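Cell division control protein Cdc48 (Mycobacterium smegmatis, PDB 5E7P) probably binds and hydrolyses ATP as a member of the AAA ATPase family, with ADP bound in two nucleotide pockets. Local coordinates at residues F228-V233 and L401-R406; P236-L241 and A277-A282; V266-S269 and G275-T278; L389-A394 and V477-V482. All blocks are in the same frame, centred on the assembly; numbering follows the deposited sequence.

Interaction 1: F228-V233 and L401-R406. With ADP (adenosine-5'-diphosphate), chain C.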
loop_
_atom_site.group_PDB
_atom_site.type_symbol
_atom_site.label_atom_id
_atom_site.label_comp_id
_atom_site.label_asym_id
_atom_site.label_seq_id
_atom_site.Cartn_x
_atom_site.Cartn_y
_atom_site.Cartn_z
ATOM N N PHE A 228 -4.260 22.917 8.473
ATOM C CA PHE A 228 -2.874 22.560 8.753
ATOM C C PHE A 228 -2.732 21.927 10.138
ATOM O O PHE A 228 -1.930 21.012 10.332
ATOM C CB PHE A 228 -1.973 23.794 8.627
ATOM C CG PHE A 228 -0.563 23.574 9.100
ATOM C CD1 PHE A 228 0.207 22.546 8.579
ATOM C CD2 PHE A 228 -0.003 24.408 10.053
ATOM C CE1 PHE A 228 1.505 22.346 9.010
ATOM C CE2 PHE A 228 1.297 24.215 10.487
ATOM C CZ PHE A 228 2.051 23.181 9.964
ATOM N N ASP A 229 -3.515 22.418 11.095
ATOM C CA ASP A 229 -3.508 21.866 12.445
ATOM C C ASP A 229 -4.010 20.423 12.444
ATOM O O ASP A 229 -3.469 19.568 13.144
ATOM C CB ASP A 229 -4.355 22.724 13.393
ATOM C CG ASP A 229 -3.698 24.057 13.731
ATOM O OD1 ASP A 229 -2.453 24.150 13.666
ATOM O OD2 ASP A 229 -4.431 25.013 14.072
ATOM N N ASP A 230 -5.046 20.161 11.652
ATOM C CA ASP A 230 -5.616 18.823 11.535
ATOM C C ASP A 230 -4.614 17.835 10.949
ATOM O O ASP A 230 -4.566 16.672 11.342
ATOM C CB ASP A 230 -6.869 18.851 10.656
ATOM C CG ASP A 230 -8.086 19.380 11.387
ATOM O OD1 ASP A 230 -8.253 19.042 12.578
ATOM O OD2 ASP A 230 -8.873 20.128 10.769
ATOM N N VAL A 231 -3.811 18.309 10.008
ATOM C CA VAL A 231 -2.875 17.451 9.298
ATOM C C VAL A 231 -1.696 17.014 10.163
ATOM O O VAL A 231 -1.289 15.853 10.127
ATOM C CB VAL A 231 -2.371 18.144 8.017
ATOM C CG1 VAL A 231 -1.060 17.544 7.552
ATOM C CG2 VAL A 231 -3.429 18.060 6.929
ATOM N N LYS A 232 -1.162 17.938 10.957
ATOM C CA LYS A 232 0.087 17.686 11.670
ATOM C C LYS A 232 -0.058 16.838 12.935
ATOM O O LYS A 232 0.943 16.481 13.557
ATOM C CB LYS A 232 0.820 19.001 11.968
ATOM C CG LYS A 232 0.171 19.889 13.018
ATOM C CD LYS A 232 0.696 21.318 12.898
ATOM C CE LYS A 232 0.445 22.133 14.160
ATOM N NZ LYS A 232 1.469 21.865 15.215
ATOM N N VAL A 233 -1.289 16.500 13.310
ATOM C CA VAL A 233 -1.499 15.655 14.484
ATOM C C VAL A 233 -1.195 14.182 14.204
ATOM O O VAL A 233 -0.842 13.435 15.117
ATOM C CB VAL A 233 -2.917 15.810 15.090
ATOM C CG1 VAL A 233 -3.181 17.264 15.456
ATOM C CG2 VAL A 233 -3.973 15.292 14.144
ATOM N N LEU A 401 -10.693 9.109 12.771
ATOM C CA LEU A 401 -12.106 8.741 12.799
ATOM C C LEU A 401 -12.955 9.846 13.415
ATOM O O LEU A 401 -13.998 10.211 12.872
ATOM C CB LEU A 401 -12.312 7.424 13.551
ATOM C CG LEU A 401 -11.838 6.168 12.819
ATOM C CD1 LEU A 401 -11.834 4.961 13.749
ATOM C CD2 LEU A 401 -12.709 5.903 11.600
ATOM N N GLU A 402 -12.500 10.381 14.543
ATOM C CA GLU A 402 -13.185 11.496 15.190
ATOM C C GLU A 402 -13.263 12.706 14.263
ATOM O O GLU A 402 -14.288 13.383 14.197
ATOM C CB GLU A 402 -12.496 11.860 16.508
ATOM C CG GLU A 402 -12.781 10.874 17.628
ATOM C CD GLU A 402 -11.823 10.999 18.792
ATOM O OE1 GLU A 402 -11.040 11.973 18.820
ATOM O OE2 GLU A 402 -11.852 10.117 19.677
ATOM N N MET A 403 -12.181 12.960 13.539
ATOM C CA MET A 403 -12.149 14.030 12.549
ATOM C C MET A 403 -13.147 13.779 11.414
ATOM O O MET A 403 -13.853 14.691 10.976
ATOM C CB MET A 403 -10.737 14.169 11.983
ATOM C CG MET A 403 -10.572 15.308 10.999
ATOM S SD MET A 403 -8.886 15.433 10.374
ATOM C CE MET A 403 -7.946 15.477 11.899
ATOM N N LEU A 404 -13.201 12.533 10.947
ATOM C CA LEU A 404 -14.103 12.148 9.863
ATOM C C LEU A 404 -15.571 12.189 10.285
ATOM O O LEU A 404 -16.467 12.212 9.442
ATOM C CB LEU A 404 -13.755 10.747 9.347
ATOM C CG LEU A 404 -12.462 10.608 8.542
ATOM C CD1 LEU A 404 -12.028 9.155 8.457
ATOM C CD2 LEU A 404 -12.645 11.193 7.154
ATOM N N LEU A 405 -15.814 12.199 11.590
ATOM C CA LEU A 405 -17.177 12.107 12.102
ATOM C C LEU A 405 -17.709 13.416 12.682
ATOM O O LEU A 405 -18.753 13.432 13.332
ATOM C CB LEU A 405 -17.279 10.975 13.127
ATOM C CG LEU A 405 -17.164 9.586 12.499
ATOM C CD1 LEU A 405 -16.765 8.541 13.526
ATOM C CD2 LEU A 405 -18.480 9.210 11.830
ATOM N N ARG A 406 -16.993 14.511 12.442
ATOM C CA ARG A 406 -17.456 15.825 12.873
ATOM C C ARG A 406 -18.728 16.198 12.124
ATOM O O ARG A 406 -18.787 16.099 10.898
ATOM C CB ARG A 406 -16.384 16.887 12.628
ATOM C CG ARG A 406 -15.156 16.757 13.505
ATOM C CD ARG A 406 -14.099 17.764 13.096
ATOM N NE ARG A 406 -12.844 17.570 13.815
ATOM C CZ ARG A 406 -11.666 18.011 13.387
ATOM N NH1 ARG A 406 -11.579 18.668 12.237
ATOM N NH2 ARG A 406 -10.573 17.788 14.103
HETATM P PB ADP C . -2.548 10.447 -0.905
HETATM O O1B ADP C . -2.736 9.264 -1.816
HETATM O O2B ADP C . -2.369 11.756 -1.625
HETATM O O3B ADP C . -1.569 10.230 0.218
HETATM P PA ADP C . -4.859 11.921 -0.224
HETATM O O1A ADP C . -5.484 12.038 -1.590
HETATM O O2A ADP C . -4.033 13.064 0.309
HETATM O O3A ADP C . -3.997 10.559 -0.214
HETATM O "O5'" ADP C . -6.036 11.572 0.803
HETATM C "C5'" ADP C . -6.586 10.261 0.777
HETATM C "C4'" ADP C . -8.097 10.421 0.763
HETATM O "O4'" ADP C . -8.553 10.637 2.095
HETATM C "C3'" ADP C . -8.498 11.628 -0.070
HETATM O "O3'" ADP C . -9.481 11.247 -1.040
HETATM C "C2'" ADP C . -9.091 12.623 0.907
HETATM O "O2'" ADP C . -10.331 13.125 0.400
HETATM C "C1'" ADP C . -9.318 11.838 2.186
HETATM N N9 ADP C . -8.863 12.589 3.379
HETATM C C8 ADP C . -7.584 12.788 3.751
HETATM N N7 ADP C . -7.523 13.509 4.901
HETATM C C5 ADP C . -8.787 13.773 5.282
HETATM C C6 ADP C . -9.448 14.488 6.400
HETATM N N6 ADP C . -8.721 15.084 7.374
HETATM N N1 ADP C . -10.800 14.532 6.417
HETATM C C2 ADP C . -11.540 13.949 5.457
HETATM N N3 ADP C . -11.006 13.281 4.418
HETATM C C4 ADP C . -9.664 13.163 4.275
#

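Interaction 2: P236-L241 and A277-A282. With ADP (adenosine-5'-diphosphate), chain C.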
loop_
_atom_site.group_PDB
_atom_site.type_symbol
_atom_site.label_atom_id
_atom_site.label_comp_id
_atom_site.label_asym_id
_atom_site.label_seq_id
_atom_site.Cartn_x
_atom_site.Cartn_y
_atom_site.Cartn_z
ATOM N N PRO A 236 3.493 14.490 11.393
ATOM C CA PRO A 236 4.466 15.430 11.964
ATOM C C PRO A 236 5.401 15.994 10.897
ATOM O O PRO A 236 6.047 17.019 11.115
ATOM C CB PRO A 236 5.261 14.563 12.951
ATOM C CG PRO A 236 4.416 13.352 13.182
ATOM C CD PRO A 236 3.690 13.122 11.899
ATOM N N GLN A 237 5.472 15.321 9.755
ATOM C CA GLN A 237 6.321 15.757 8.655
ATOM C C GLN A 237 5.805 17.050 8.025
ATOM O O GLN A 237 6.542 17.744 7.325
ATOM C CB GLN A 237 6.435 14.660 7.592
ATOM C CG GLN A 237 7.265 13.450 8.010
ATOM C CD GLN A 237 6.477 12.421 8.809
ATOM O OE1 GLN A 237 5.290 12.601 9.087
ATOM N NE2 GLN A 237 7.140 11.332 9.179
ATOM N N ALA A 238 4.538 17.366 8.277
ATOM C CA ALA A 238 3.935 18.590 7.760
ATOM C C ALA A 238 4.581 19.831 8.375
ATOM O O ALA A 238 4.649 20.886 7.742
ATOM C CB ALA A 238 2.436 18.589 8.012
ATOM N N VAL A 239 5.056 19.696 9.609
ATOM C CA VAL A 239 5.751 20.782 10.294
ATOM C C VAL A 239 7.048 21.127 9.563
ATOM O O VAL A 239 7.405 22.298 9.421
ATOM C CB VAL A 239 6.051 20.412 11.767
ATOM C CG1 VAL A 239 7.012 21.407 12.395
ATOM C CG2 VAL A 239 4.755 20.324 12.570
ATOM N N LYS A 240 7.744 20.101 9.090
ATOM C CA LYS A 240 9.015 20.294 8.406
ATOM C C LYS A 240 8.805 20.868 7.006
ATOM O O LYS A 240 9.586 21.702 6.540
ATOM C CB LYS A 240 9.794 18.978 8.347
ATOM C CG LYS A 240 11.195 19.113 7.772
ATOM C CD LYS A 240 12.024 17.861 7.999
ATOM C CE LYS A 240 12.555 17.782 9.420
ATOM N NZ LYS A 240 14.006 17.426 9.428
ATOM N N LEU A 241 7.742 20.422 6.346
ATOM C CA LEU A 241 7.386 20.933 5.028
ATOM C C LEU A 241 7.026 22.412 5.113
ATOM O O LEU A 241 7.415 23.209 4.257
ATOM C CB LEU A 241 6.217 20.139 4.445
ATOM C CG LEU A 241 5.676 20.597 3.087
ATOM C CD1 LEU A 241 6.777 20.603 2.038
ATOM C CD2 LEU A 241 4.510 19.719 2.650
ATOM N N ALA A 277 -1.449 14.331 -0.538
ATOM C CA ALA A 277 -1.937 15.492 -1.276
ATOM C C ALA A 277 -2.691 16.451 -0.362
ATOM O O ALA A 277 -2.565 17.669 -0.484
ATOM C CB ALA A 277 -2.816 15.056 -2.443
ATOM N N THR A 278 -3.471 15.894 0.559
ATOM C CA THR A 278 -4.212 16.697 1.524
ATOM C C THR A 278 -3.266 17.498 2.419
ATOM O O THR A 278 -3.531 18.657 2.744
ATOM C CB THR A 278 -5.135 15.814 2.387
ATOM O OG1 THR A 278 -6.114 15.185 1.549
ATOM C CG2 THR A 278 -5.844 16.644 3.447
ATOM N N MET A 279 -2.153 16.879 2.805
ATOM C CA MET A 279 -1.149 17.561 3.614
ATOM C C MET A 279 -0.564 18.762 2.874
ATOM O O MET A 279 -0.379 19.829 3.457
ATOM C CB MET A 279 -0.023 16.604 4.012
ATOM C CG MET A 279 1.112 17.294 4.762
ATOM S SD MET A 279 2.535 16.247 5.113
ATOM C CE MET A 279 3.304 16.156 3.500
ATOM N N VAL A 280 -0.275 18.577 1.590
ATOM C CA VAL A 280 0.327 19.630 0.777
ATOM C C VAL A 280 -0.610 20.826 0.625
ATOM O O VAL A 280 -0.188 21.976 0.758
ATOM C CB VAL A 280 0.750 19.108 -0.614
ATOM C CG1 VAL A 280 1.346 20.232 -1.448
ATOM C CG2 VAL A 280 1.746 17.965 -0.473
ATOM N N ARG A 281 -1.882 20.550 0.361
ATOM C CA ARG A 281 -2.875 21.610 0.241
ATOM C C ARG A 281 -3.046 22.361 1.559
ATOM O O ARG A 281 -3.193 23.587 1.576
ATOM C CB ARG A 281 -4.216 21.041 -0.229
ATOM C CG ARG A 281 -4.118 20.251 -1.523
ATOM C CD ARG A 281 -5.487 19.908 -2.089
ATOM N NE ARG A 281 -5.370 19.095 -3.296
ATOM C CZ ARG A 281 -5.468 17.769 -3.321
ATOM N NH1 ARG A 281 -5.704 17.096 -2.200
ATOM N NH2 ARG A 281 -5.343 17.115 -4.470
ATOM N N ALA A 282 -3.018 21.620 2.663
ATOM C CA ALA A 282 -3.159 22.215 3.988
ATOM C C ALA A 282 -1.972 23.110 4.336
ATOM O O ALA A 282 -2.146 24.210 4.865
ATOM C CB ALA A 282 -3.331 21.132 5.039
HETATM P PB ADP C . -2.548 10.447 -0.905
HETATM O O1B ADP C . -2.736 9.264 -1.816
HETATM O O2B ADP C . -2.369 11.756 -1.625
HETATM O O3B ADP C . -1.569 10.230 0.218
HETATM P PA ADP C . -4.859 11.921 -0.224
HETATM O O1A ADP C . -5.484 12.038 -1.590
HETATM O O2A ADP C . -4.033 13.064 0.309
HETATM O O3A ADP C . -3.997 10.559 -0.214
HETATM O "O5'" ADP C . -6.036 11.572 0.803
HETATM C "C5'" ADP C . -6.586 10.261 0.777
HETATM C "C4'" ADP C . -8.097 10.421 0.763
HETATM O "O4'" ADP C . -8.553 10.637 2.095
HETATM C "C3'" ADP C . -8.498 11.628 -0.070
HETATM O "O3'" ADP C . -9.481 11.247 -1.040
HETATM C "C2'" ADP C . -9.091 12.623 0.907
HETATM O "O2'" ADP C . -10.331 13.125 0.400
HETATM C "C1'" ADP C . -9.318 11.838 2.186
HETATM N N9 ADP C . -8.863 12.589 3.379
HETATM C C8 ADP C . -7.584 12.788 3.751
HETATM N N7 ADP C . -7.523 13.509 4.901
HETATM C C5 ADP C . -8.787 13.773 5.282
HETATM C C6 ADP C . -9.448 14.488 6.400
HETATM N N6 ADP C . -8.721 15.084 7.374
HETATM N N1 ADP C . -10.800 14.532 6.417
HETATM C C2 ADP C . -11.540 13.949 5.457
HETATM N N3 ADP C . -11.006 13.281 4.418
HETATM C C4 ADP C . -9.664 13.163 4.275
#

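Interaction 3: V266-S269 and G275-T278. With ADP (adenosine-5'-diphosphate), chain C.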
loop_
_atom_site.group_PDB
_atom_site.type_symbol
_atom_site.label_atom_id
_atom_site.label_comp_id
_atom_site.label_asym_id
_atom_site.label_seq_id
_atom_site.Cartn_x
_atom_site.Cartn_y
_atom_site.Cartn_z
ATOM N N VAL A 266 10.241 19.675 -3.540
ATOM C CA VAL A 266 9.994 18.614 -2.571
ATOM C C VAL A 266 9.192 17.457 -3.155
ATOM O O VAL A 266 8.145 17.667 -3.767
ATOM C CB VAL A 266 9.240 19.149 -1.329
ATOM C CG1 VAL A 266 9.096 18.056 -0.278
ATOM C CG2 VAL A 266 9.952 20.360 -0.749
ATOM N N LEU A 267 9.686 16.237 -2.958
ATOM C CA LEU A 267 8.929 15.037 -3.303
ATOM C C LEU A 267 8.389 14.362 -2.043
ATOM O O LEU A 267 9.150 13.859 -1.218
ATOM C CB LEU A 267 9.789 14.051 -4.096
ATOM C CG LEU A 267 9.072 12.763 -4.526
ATOM C CD1 LEU A 267 7.866 13.068 -5.417
ATOM C CD2 LEU A 267 10.026 11.798 -5.215
ATOM N N VAL A 268 7.070 14.362 -1.898
ATOM C CA VAL A 268 6.430 13.755 -0.743
ATOM C C VAL A 268 5.952 12.347 -1.080
ATOM O O VAL A 268 5.245 12.143 -2.071
ATOM C CB VAL A 268 5.230 14.590 -0.268
ATOM C CG1 VAL A 268 4.528 13.897 0.891
ATOM C CG2 VAL A 268 5.677 15.990 0.126
ATOM N N SER A 269 6.343 11.378 -0.257
ATOM C CA SER A 269 5.956 9.988 -0.471
ATOM C C SER A 269 5.346 9.343 0.773
ATOM O O SER A 269 5.233 9.972 1.822
ATOM C CB SER A 269 7.141 9.166 -0.977
ATOM O OG SER A 269 8.250 9.267 -0.103
ATOM N N GLY A 275 -2.667 10.394 2.839
ATOM C CA GLY A 275 -2.989 11.803 2.976
ATOM C C GLY A 275 -1.877 12.738 2.538
ATOM O O GLY A 275 -1.711 13.816 3.106
ATOM N N LYS A 276 -1.121 12.336 1.521
ATOM C CA LYS A 276 -0.009 13.148 1.032
ATOM C C LYS A 276 -0.471 14.441 0.353
ATOM O O LYS A 276 0.055 15.519 0.629
ATOM C CB LYS A 276 0.869 12.337 0.081
ATOM C CG LYS A 276 1.505 11.117 0.716
ATOM C CD LYS A 276 2.367 10.375 -0.295
ATOM C CE LYS A 276 1.544 9.864 -1.459
ATOM N NZ LYS A 276 0.552 8.840 -1.029
ATOM N N ALA A 277 -1.449 14.331 -0.538
ATOM C CA ALA A 277 -1.937 15.492 -1.276
ATOM C C ALA A 277 -2.691 16.451 -0.362
ATOM O O ALA A 277 -2.565 17.669 -0.484
ATOM C CB ALA A 277 -2.816 15.056 -2.443
ATOM N N THR A 278 -3.471 15.894 0.559
ATOM C CA THR A 278 -4.212 16.697 1.524
ATOM C C THR A 278 -3.266 17.498 2.419
ATOM O O THR A 278 -3.531 18.657 2.744
ATOM C CB THR A 278 -5.135 15.814 2.387
ATOM O OG1 THR A 278 -6.114 15.185 1.549
ATOM C CG2 THR A 278 -5.844 16.644 3.447
HETATM P PB ADP C . -2.548 10.447 -0.905
HETATM O O1B ADP C . -2.736 9.264 -1.816
HETATM O O2B ADP C . -2.369 11.756 -1.625
HETATM O O3B ADP C . -1.569 10.230 0.218
HETATM P PA ADP C . -4.859 11.921 -0.224
HETATM O O1A ADP C . -5.484 12.038 -1.590
HETATM O O2A ADP C . -4.033 13.064 0.309
HETATM O O3A ADP C . -3.997 10.559 -0.214
HETATM O "O5'" ADP C . -6.036 11.572 0.803
HETATM C "C5'" ADP C . -6.586 10.261 0.777
HETATM C "C4'" ADP C . -8.097 10.421 0.763
HETATM O "O4'" ADP C . -8.553 10.637 2.095
HETATM C "C3'" ADP C . -8.498 11.628 -0.070
HETATM O "O3'" ADP C . -9.481 11.247 -1.040
HETATM C "C2'" ADP C . -9.091 12.623 0.907
HETATM O "O2'" ADP C . -10.331 13.125 0.400
HETATM C "C1'" ADP C . -9.318 11.838 2.186
HETATM N N9 ADP C . -8.863 12.589 3.379
HETATM C C8 ADP C . -7.584 12.788 3.751
HETATM N N7 ADP C . -7.523 13.509 4.901
HETATM C C5 ADP C . -8.787 13.773 5.282
HETATM C C6 ADP C . -9.448 14.488 6.400
HETATM N N6 ADP C . -8.721 15.084 7.374
HETATM N N1 ADP C . -10.800 14.532 6.417
HETATM C C2 ADP C . -11.540 13.949 5.457
HETATM N N3 ADP C . -11.006 13.281 4.418
HETATM C C4 ADP C . -9.664 13.163 4.275
#

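Interaction 4: L389-A394 and V477-V482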
loop_
_atom_site.group_PDB
_atom_site.type_symbol
_atom_site.label_atom_id
_atom_site.label_comp_id
_atom_site.label_asym_id
_atom_site.label_seq_id
_atom_site.Cartn_x
_atom_site.Cartn_y
_atom_site.Cartn_z
ATOM N N LEU A 389 5.897 10.006 4.463
ATOM C CA LEU A 389 4.812 9.921 5.437
ATOM C C LEU A 389 4.643 8.495 5.956
ATOM O O LEU A 389 5.123 7.538 5.346
ATOM C CB LEU A 389 3.499 10.430 4.835
ATOM C CG LEU A 389 3.165 11.905 5.084
ATOM C CD1 LEU A 389 4.347 12.797 4.753
ATOM C CD2 LEU A 389 1.939 12.327 4.289
ATOM N N SER A 390 3.951 8.363 7.082
ATOM C CA SER A 390 3.797 7.072 7.739
ATOM C C SER A 390 2.334 6.679 7.935
ATOM O O SER A 390 1.456 7.538 8.001
ATOM C CB SER A 390 4.509 7.097 9.089
ATOM O OG SER A 390 4.207 5.936 9.838
ATOM N N LEU A 391 2.080 5.374 8.021
ATOM C CA LEU A 391 0.763 4.853 8.376
ATOM C C LEU A 391 0.388 5.318 9.774
ATOM O O LEU A 391 1.250 5.431 10.645
ATOM C CB LEU A 391 0.749 3.319 8.357
ATOM C CG LEU A 391 0.896 2.534 7.051
ATOM C CD1 LEU A 391 1.133 1.065 7.363
ATOM C CD2 LEU A 391 -0.327 2.694 6.171
ATOM N N PRO A 392 -0.907 5.583 9.996
ATOM C CA PRO A 392 -1.383 5.948 11.331
ATOM C C PRO A 392 -1.393 4.743 12.269
ATOM O O PRO A 392 -1.880 3.678 11.885
ATOM C CB PRO A 392 -2.819 6.415 11.068
ATOM C CG PRO A 392 -3.229 5.696 9.824
ATOM C CD PRO A 392 -1.986 5.604 8.991
ATOM N N ASP A 393 -0.862 4.901 13.479
ATOM C CA ASP A 393 -1.023 3.862 14.491
ATOM C C ASP A 393 -2.443 3.911 15.051
ATOM O O ASP A 393 -3.243 4.750 14.632
ATOM C CB ASP A 393 0.025 3.974 15.606
ATOM C CG ASP A 393 -0.004 5.315 16.327
ATOM O OD1 ASP A 393 -0.992 6.071 16.203
ATOM O OD2 ASP A 393 0.979 5.607 17.041
ATOM N N ALA A 394 -2.750 3.020 15.989
ATOM C CA ALA A 394 -4.092 2.939 16.560
ATOM C C ALA A 394 -4.572 4.284 17.116
ATOM O O ALA A 394 -5.726 4.666 16.928
ATOM C CB ALA A 394 -4.149 1.861 17.636
ATOM N N VAL A 477 4.463 -6.112 -0.390
ATOM C CA VAL A 477 5.388 -5.009 -0.680
ATOM C C VAL A 477 4.726 -3.633 -0.476
ATOM O O VAL A 477 5.355 -2.585 -0.636
ATOM C CB VAL A 477 6.051 -5.145 -2.078
ATOM C CG1 VAL A 477 7.261 -4.239 -2.192
ATOM C CG2 VAL A 477 6.477 -6.584 -2.316
ATOM N N SER A 478 3.449 -3.648 -0.108
ATOM C CA SER A 478 2.760 -2.446 0.337
ATOM C C SER A 478 2.774 -2.411 1.859
ATOM O O SER A 478 2.328 -3.356 2.512
ATOM C CB SER A 478 1.319 -2.423 -0.177
ATOM O OG SER A 478 1.281 -2.331 -1.590
ATOM N N VAL A 479 3.303 -1.328 2.417
ATOM C CA VAL A 479 3.374 -1.164 3.863
ATOM C C VAL A 479 1.978 -1.223 4.467
ATOM O O VAL A 479 1.110 -0.428 4.116
ATOM C CB VAL A 479 4.030 0.177 4.236
ATOM C CG1 VAL A 479 4.277 0.251 5.730
ATOM C CG2 VAL A 479 5.331 0.351 3.477
ATOM N N GLY A 480 1.758 -2.179 5.364
ATOM C CA GLY A 480 0.465 -2.334 6.005
ATOM C C GLY A 480 -0.286 -3.583 5.581
ATOM O O GLY A 480 -1.287 -3.948 6.196
ATOM N N SER A 481 0.194 -4.241 4.530
ATOM C CA SER A 481 -0.458 -5.447 4.027
ATOM C C SER A 481 -0.219 -6.623 4.966
ATOM O O SER A 481 -1.034 -7.540 5.044
ATOM C CB SER A 481 0.031 -5.788 2.616
ATOM O OG SER A 481 1.385 -6.200 2.623
ATOM N N VAL A 482 0.901 -6.588 5.678
ATOM C CA VAL A 482 1.239 -7.642 6.625
ATOM C C VAL A 482 1.316 -7.093 8.043
ATOM O O VAL A 482 1.969 -6.082 8.284
ATOM C CB VAL A 482 2.590 -8.287 6.280
ATOM C CG1 VAL A 482 2.918 -9.389 7.277
ATOM C CG2 VAL A 482 2.568 -8.834 4.865
#

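Interaction 1: F228-V233 and L401-R406
Met-403 reaches from helix 394-404 across to Asp-230 on helix 228-232, passing the amino group of the ADP adenine on its way. Its CB starts out toward the other helix, and with CG anti to the backbone N (chi1 -177°) the chain runs straight outward as far as the sulfur. CG lies 3.6 Å above the plane of the Arg-406 guanidinium, offset toward the rim of that group. SD comes next, 3.0 Å from ADP N6 and 4.0 Å from Asp-230 CB. At chi3 the chain bends (-52°), which brings the methyl CE against both the backbone and the carboxylate of Asp-230: CE is 3.6 Å from Asp-230 O and equally 3.6 Å from Asp-230 OD1. The two helices come from different parts of the AAA module. Helix 228-232 precedes the P-loop strand, whereas helix 394-404 follows the last strand of the RecA-like sheet and probably opens the helical lid, as in other AAA modules; the adenine sits where they approach. Beside Met-403, Leu-404 sets its CD2 3.4 Å from ADP C2, and it also packs on Leu-430 and Ala-431 of helix 427-448. Outside the pocket, Arg-406 stretches an extended chain to Asp-230 in a salt bridge. Its NH2 gives the shorter bond, 3.0 Å to Asp-230 OD1, with the oxygen in the guanidinium plane but the nitrogen above the carboxylate plane; NH1 adds weak bonds to both oxygens. The two flat groups are turned 41° apart. Asp-230 is also held through its backbone N, which bonds to Ser-227 OG.

Interaction 2: P236-L241 and A277-A282
Met-279 and Leu-241 point their side chains at each other from two neighbouring helices and meet at an oblique angle, Met-279 CE lying 3.9 Å from Leu-241 CD2. Both leave their backbones the same way, CG anti to N, which for Leu-241 (chi1 177°) projects the branched end toward Met-279. Met-279 is extended through SD and then bends at chi3 (75°), turning its methyl to Leu-241 while its middle runs past Ala-238. The small Ala-238 methyl faces the other helix directly: its CB is 3.7 Å from Met-279 SD, and the CG of the same methionine is equally near. The segment axes approach to 10.3 Å and cross at -43°. Helix 276-283 is the helix that follows the P-loop of an AAA module; its N-terminal end is turned to the ADP phosphates, and its flank packs on helix 237-249. At that end two backbone N-H groups and one hydroxyl bind the phosphates: Ala-277 N donates to ADP O2B at 2.9 Å and Thr-278 N to ADP O2A at 2.9 Å. Thr-278 OG1 adds a second bond to that same O2A at 3.2 Å, and its CG2 rests near N7 of the adenine. One turn on from Ala-277, Val-280 touches Phe-324 and Ile-364 of the sheet, and Arg-281 makes a salt bridge with Glu-291. Met-279 is further covered by Val-231 and Leu-389, and Ala-238 by Phe-228. The amide of Gln-237 looks elsewhere, its NE2 bonded to Ser-577 O.

Interaction 3: V266-S269 and G275-T278
Loose van der Waals contact joins Val-268, on strand 265-269, to the aliphatic part of Lys-276, and the two chains run alongside each other in opposite senses. Val-268 CG1 lies 4.1 Å from Lys-276 CB; the nearer approach is that of the lysine CD to the backbone carbonyl carbon of Ser-269. Leu-389 and Thr-366 also touch the lysine chain. Hydrogen bonds to the nucleotide form the second group, made by a P-loop (Walker A) with Ala-277 after the lysine, which runs between strand and helix. Lys-276 bends at chi3 and chi4 (-62° and -65°), which curls its ammonium back to the beta phosphate, and NZ donates to ADP O3B at 2.8 Å. Gly-275 N meets that oxygen at 2.8 Å as well, and Lys-276 N also points at it, though the modelled length is doubtfully short. Gly-275 occupies the N-cap position of the helix with a positive phi (115°), a conformation that glycine takes readily. Besides the phosphate, Lys-276 NZ bonds to Gly-270 O, within the loop itself. With Gly-275 N and the lysine ammonium both on O3B, and the helix N-terminus facing the same group, the arrangement would partly offset the charge of the beta phosphate.

Interaction 4: L389-A394 and V477-V482
Leu-391 lays its CD1 methyl on the outside of a beta turn, overlapping Val-479 and Gly-480. Its CG is set opposite the carbonyl carbon (chi1 -68°), which carries CD1 to the turn. CD1 is 3.6 Å from Val-479 CG1, the two side chains crossing at a slant, and equally 3.6 Å from Val-479 O. The CA of Gly-480 is 3.7 Å from the same methyl; glycine offers only hydrogens there, and the leucine packs on the backbone. The turn is type II, from Ser-478 to Ser-481, with Gly-480 in its third position at a positive phi (111°). Ser-478 is poorly ordered; its O accepts twice, from Ser-481 N at 3.1 Å and, in the carbonyl plane, from Ser-481 OG at 3.0 Å. Loop 389-394 follows edge strand 385-388 of the first AAA module and enters helix 394-404, N-capped by Asp-393. Loop 477-482 lies between helices 456-462 and 491-506, and Val-482 packs on helix 534-539 of the second module. The contact itself is van der Waals and not directional; polar ties lie beside it, Asp-393 in a salt bridge with Arg-544, Ser-390 OG bonded to Leu-545 N and the Leu-391 backbone to Arg-544.

Interactions 2 and 3 are buried and share helix 276-283: one packs its flank on helix 237-249, the other holds its start to strand 265-269, and Met-279 CE meets Val-268 CG1 between them. Interaction 1 is a surface contact, and alone of the four has a salt bridge crossing between its segments; Val-231 of its helix 228-232 packs on Met-279 and Ala-282, joining it to interaction 2. These three all touch ADP, at the adenine in interaction 1 and mainly at the phosphates in 2 and 3. Interaction 4, buried and nearest the chain centre, is an apolar loop-to-turn contact without nucleotide, linked through Leu-389 to interactions 2 and 3.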